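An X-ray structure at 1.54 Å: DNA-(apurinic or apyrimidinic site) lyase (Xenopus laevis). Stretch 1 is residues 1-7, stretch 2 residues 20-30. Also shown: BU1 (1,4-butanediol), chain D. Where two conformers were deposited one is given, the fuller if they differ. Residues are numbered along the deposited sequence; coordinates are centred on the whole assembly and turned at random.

Stretch 1 1-7: MKIVSWN
Stretch 2 (20-30) ETLDSLDADII

Stretch 1 is an extended strand; stretch 2 begins in a helix, Asp-26 leaves helical geometry with positive phi (52/66°), and Ile-29 and Ile-30 form a parallel strand. Strand and helix axes lie 10.5 Å apart at 130°, and 619 Å² is buried in all.

Met-1, chi t/t/t, extends over the face that carries Ile-3 and Ile-29, so that Met-1 CE lies 3.6 Å from Ile-29 CD1; Met-1 N donates to butanediol O6 at 2.8 Å.

Lys-2 (-129/142°) is the polar clasp. Lys-2 N donates to Asp-28 OD1 (2.9 Å), and Lys-2 O receives Asp-28 N (2.9 Å) and, weakly, Ile-29 N (3.3 Å). Asp-28, chi1 m and -86/-27°, thus completes the pairing with a carboxylate just before the strand. The m/t/m/t side chain carries Lys-2 NZ to a salt bridge with Asp-26 OD2 whose hydrogen bond is weak (3.3 Å); Asp-26 has chi1 t. Two waters each accept from NZ and donate to that carboxylate, fitting a pair of partly exposed Lys-2 and exposed Asp-26.

Ile-3 (-136/135°) pairs with Ile-29 (-131/125°) and Val-4 (-120/144°) with Ile-30 (-123/121°), CA-CA 4.8 Å in both. Ile-29 O receives Val-4 N at 3.0 Å and a CA-H contact from Ile-3 CA at 3.3 Å. On one sheet face, Ile-3 (t/t) sets CD1 3.9 Å from CG2 of Ile-29 (m/t).

On the other, Val-4 (chi1 t) puts CG2 3.7 Å from CB of Ala-27 (-148/157°), CG1 4.3 Å from Leu-25 CD1, and CB 4.4 Å from CG1 of Ile-30 (m/t). Beta-branched residues suit these buried, extended positions; alanine's lone methyl packs closely.

Buried Trp-6 (chi1 t, chi2 20°) points toward stretch 2: Trp-6 CE3 lies 4.1 Å from CD1 of buried Leu-25 (m/t), and CZ3, at the ring edge, 3.6 Å from CG2 of Thr-21 (m).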

# COMPACT_ATOMS: atom_id res chain seq x y z
N MET A 1 10.06 -14.13 -5.30
CA MET A 1 8.82 -13.23 -5.38
C MET A 1 9.24 -11.82 -5.09
O MET A 1 10.05 -11.59 -4.19
CB MET A 1 7.77 -13.65 -4.37
CG MET A 1 6.41 -13.13 -4.63
SD MET A 1 5.34 -14.04 -3.48
CE MET A 1 3.94 -12.96 -3.54
N LYS A 2 8.75 -10.88 -5.85
CA LYS A 2 9.08 -9.48 -5.66
C LYS A 2 7.84 -8.62 -5.58
O LYS A 2 6.86 -8.85 -6.31
CB LYS A 2 9.94 -9.03 -6.83
CG LYS A 2 11.30 -9.66 -6.83
CD LYS A 2 12.07 -9.38 -8.10
CE LYS A 2 11.42 -9.99 -9.30
NZ LYS A 2 12.40 -10.01 -10.44
N ILE A 3 7.87 -7.62 -4.70
CA ILE A 3 6.73 -6.73 -4.50
C ILE A 3 7.22 -5.29 -4.43
O ILE A 3 8.23 -4.98 -3.80
CB ILE A 3 5.94 -7.11 -3.24
CG1 ILE A 3 4.67 -6.26 -3.12
CG2 ILE A 3 6.81 -7.00 -2.00
CD1 ILE A 3 3.67 -6.89 -2.20
N VAL A 4 6.51 -4.41 -5.12
CA VAL A 4 6.85 -3.01 -5.22
C VAL A 4 5.69 -2.20 -4.67
O VAL A 4 4.52 -2.55 -4.87
CB VAL A 4 7.14 -2.60 -6.67
CG1 VAL A 4 7.12 -1.09 -6.87
CG2 VAL A 4 8.46 -3.14 -7.13
N SER A 5 6.02 -1.11 -4.01
CA SER A 5 5.06 -0.09 -3.58
C SER A 5 5.51 1.26 -4.13
O SER A 5 6.69 1.59 -4.06
CB SER A 5 4.97 -0.02 -2.07
OG SER A 5 4.01 0.89 -1.62
N TRP A 6 4.58 2.05 -4.66
CA TRP A 6 4.93 3.33 -5.23
C TRP A 6 3.77 4.30 -5.19
O TRP A 6 2.70 4.04 -5.76
CB TRP A 6 5.37 3.17 -6.68
CG TRP A 6 5.99 4.39 -7.34
CD1 TRP A 6 6.54 5.51 -6.72
CD2 TRP A 6 6.14 4.61 -8.73
NE1 TRP A 6 7.03 6.34 -7.65
CE2 TRP A 6 6.76 5.84 -8.92
CE3 TRP A 6 5.79 3.86 -9.87
CZ2 TRP A 6 7.09 6.36 -10.17
CZ3 TRP A 6 6.06 4.39 -11.10
CH2 TRP A 6 6.72 5.61 -11.28
N ASN A 7 3.97 5.46 -4.54
CA ASN A 7 3.02 6.56 -4.62
C ASN A 7 3.36 7.26 -5.92
O ASN A 7 4.40 7.92 -6.05
CB ASN A 7 3.11 7.49 -3.44
CG ASN A 7 2.16 8.67 -3.59
OD1 ASN A 7 1.93 9.16 -4.68
ND2 ASN A 7 1.62 9.13 -2.48
N GLU A 20 4.53 -0.17 -19.88
CA GLU A 20 5.97 0.04 -19.87
C GLU A 20 6.44 0.29 -18.43
O GLU A 20 7.44 -0.30 -17.99
CB GLU A 20 6.34 1.22 -20.78
CG GLU A 20 7.78 1.65 -20.68
CD GLU A 20 8.14 2.83 -21.60
OE1 GLU A 20 7.36 3.17 -22.51
OE2 GLU A 20 9.21 3.43 -21.38
N THR A 21 5.75 1.18 -17.70
CA THR A 21 6.14 1.47 -16.32
C THR A 21 6.10 0.22 -15.46
O THR A 21 7.08 -0.08 -14.76
CB THR A 21 5.20 2.55 -15.78
OG1 THR A 21 5.40 3.74 -16.57
CG2 THR A 21 5.42 2.82 -14.29
N LEU A 22 4.99 -0.53 -15.49
CA LEU A 22 4.90 -1.69 -14.61
C LEU A 22 5.95 -2.73 -14.97
O LEU A 22 6.63 -3.27 -14.08
CB LEU A 22 3.50 -2.33 -14.66
CG LEU A 22 2.35 -1.48 -14.18
CD1 LEU A 22 1.05 -2.27 -14.36
CD2 LEU A 22 2.54 -1.09 -12.74
N ASP A 23 6.12 -3.04 -16.26
CA ASP A 23 7.14 -4.02 -16.64
C ASP A 23 8.51 -3.61 -16.14
O ASP A 23 9.31 -4.46 -15.74
CB ASP A 23 7.13 -4.18 -18.15
CG ASP A 23 5.89 -4.93 -18.69
OD1 ASP A 23 5.06 -5.44 -17.92
OD2 ASP A 23 5.76 -5.04 -19.94
N SER A 24 8.83 -2.31 -16.19
CA SER A 24 10.15 -1.81 -15.82
C SER A 24 10.43 -2.01 -14.33
O SER A 24 11.59 -2.08 -13.93
CB SER A 24 10.29 -0.34 -16.18
OG SER A 24 9.63 0.52 -15.25
N LEU A 25 9.39 -2.06 -13.52
CA LEU A 25 9.54 -2.23 -12.08
C LEU A 25 9.87 -3.66 -11.72
O LEU A 25 10.34 -3.93 -10.59
CB LEU A 25 8.28 -1.77 -11.37
CG LEU A 25 7.98 -0.30 -11.47
CD1 LEU A 25 6.60 -0.00 -10.99
CD2 LEU A 25 8.99 0.50 -10.63
N ASP A 26 9.63 -4.61 -12.63
CA ASP A 26 10.07 -6.02 -12.55
C ASP A 26 9.66 -6.66 -11.21
O ASP A 26 10.52 -7.06 -10.41
CB ASP A 26 11.58 -6.14 -12.74
CG ASP A 26 12.04 -7.57 -12.94
OD1 ASP A 26 11.20 -8.43 -13.30
OD2 ASP A 26 13.23 -7.83 -12.72
N ALA A 27 8.35 -6.81 -11.01
CA ALA A 27 7.83 -7.38 -9.79
C ALA A 27 6.53 -8.15 -10.03
O ALA A 27 5.81 -7.89 -11.00
CB ALA A 27 7.56 -6.31 -8.73
N ASP A 28 6.24 -9.07 -9.14
CA ASP A 28 5.07 -9.93 -9.30
C ASP A 28 3.80 -9.30 -8.76
O ASP A 28 2.69 -9.65 -9.22
CB ASP A 28 5.29 -11.22 -8.54
CG ASP A 28 6.57 -11.93 -9.01
OD1 ASP A 28 7.61 -11.94 -8.29
OD2 ASP A 28 6.56 -12.40 -10.15
N ILE A 29 3.92 -8.42 -7.80
CA ILE A 29 2.83 -7.63 -7.23
C ILE A 29 3.32 -6.19 -7.20
O ILE A 29 4.39 -5.92 -6.62
CB ILE A 29 2.46 -8.11 -5.84
CG1 ILE A 29 2.01 -9.58 -5.84
CG2 ILE A 29 1.33 -7.22 -5.24
CD1 ILE A 29 1.77 -10.19 -4.47
N ILE A 30 2.56 -5.29 -7.81
CA ILE A 30 2.91 -3.87 -7.82
C ILE A 30 1.75 -3.10 -7.23
O ILE A 30 0.64 -3.12 -7.78
CB ILE A 30 3.26 -3.37 -9.24
CG1 ILE A 30 4.47 -4.14 -9.75
CG2 ILE A 30 3.48 -1.84 -9.23
CD1 ILE A 30 4.65 -4.05 -11.20
C1 BU1 D . 6.80 -17.00 -10.64
C2 BU1 D . 6.64 -15.69 -9.88
C3 BU1 D . 7.85 -15.38 -9.00
C4 BU1 D . 7.65 -16.00 -7.63
O5 BU1 D . 6.21 -18.07 -9.95
O6 BU1 D . 8.83 -16.11 -6.86
O HOH W 1 13.91 -7.24 -10.32
O HOH W 2 11.07 -11.19 -12.40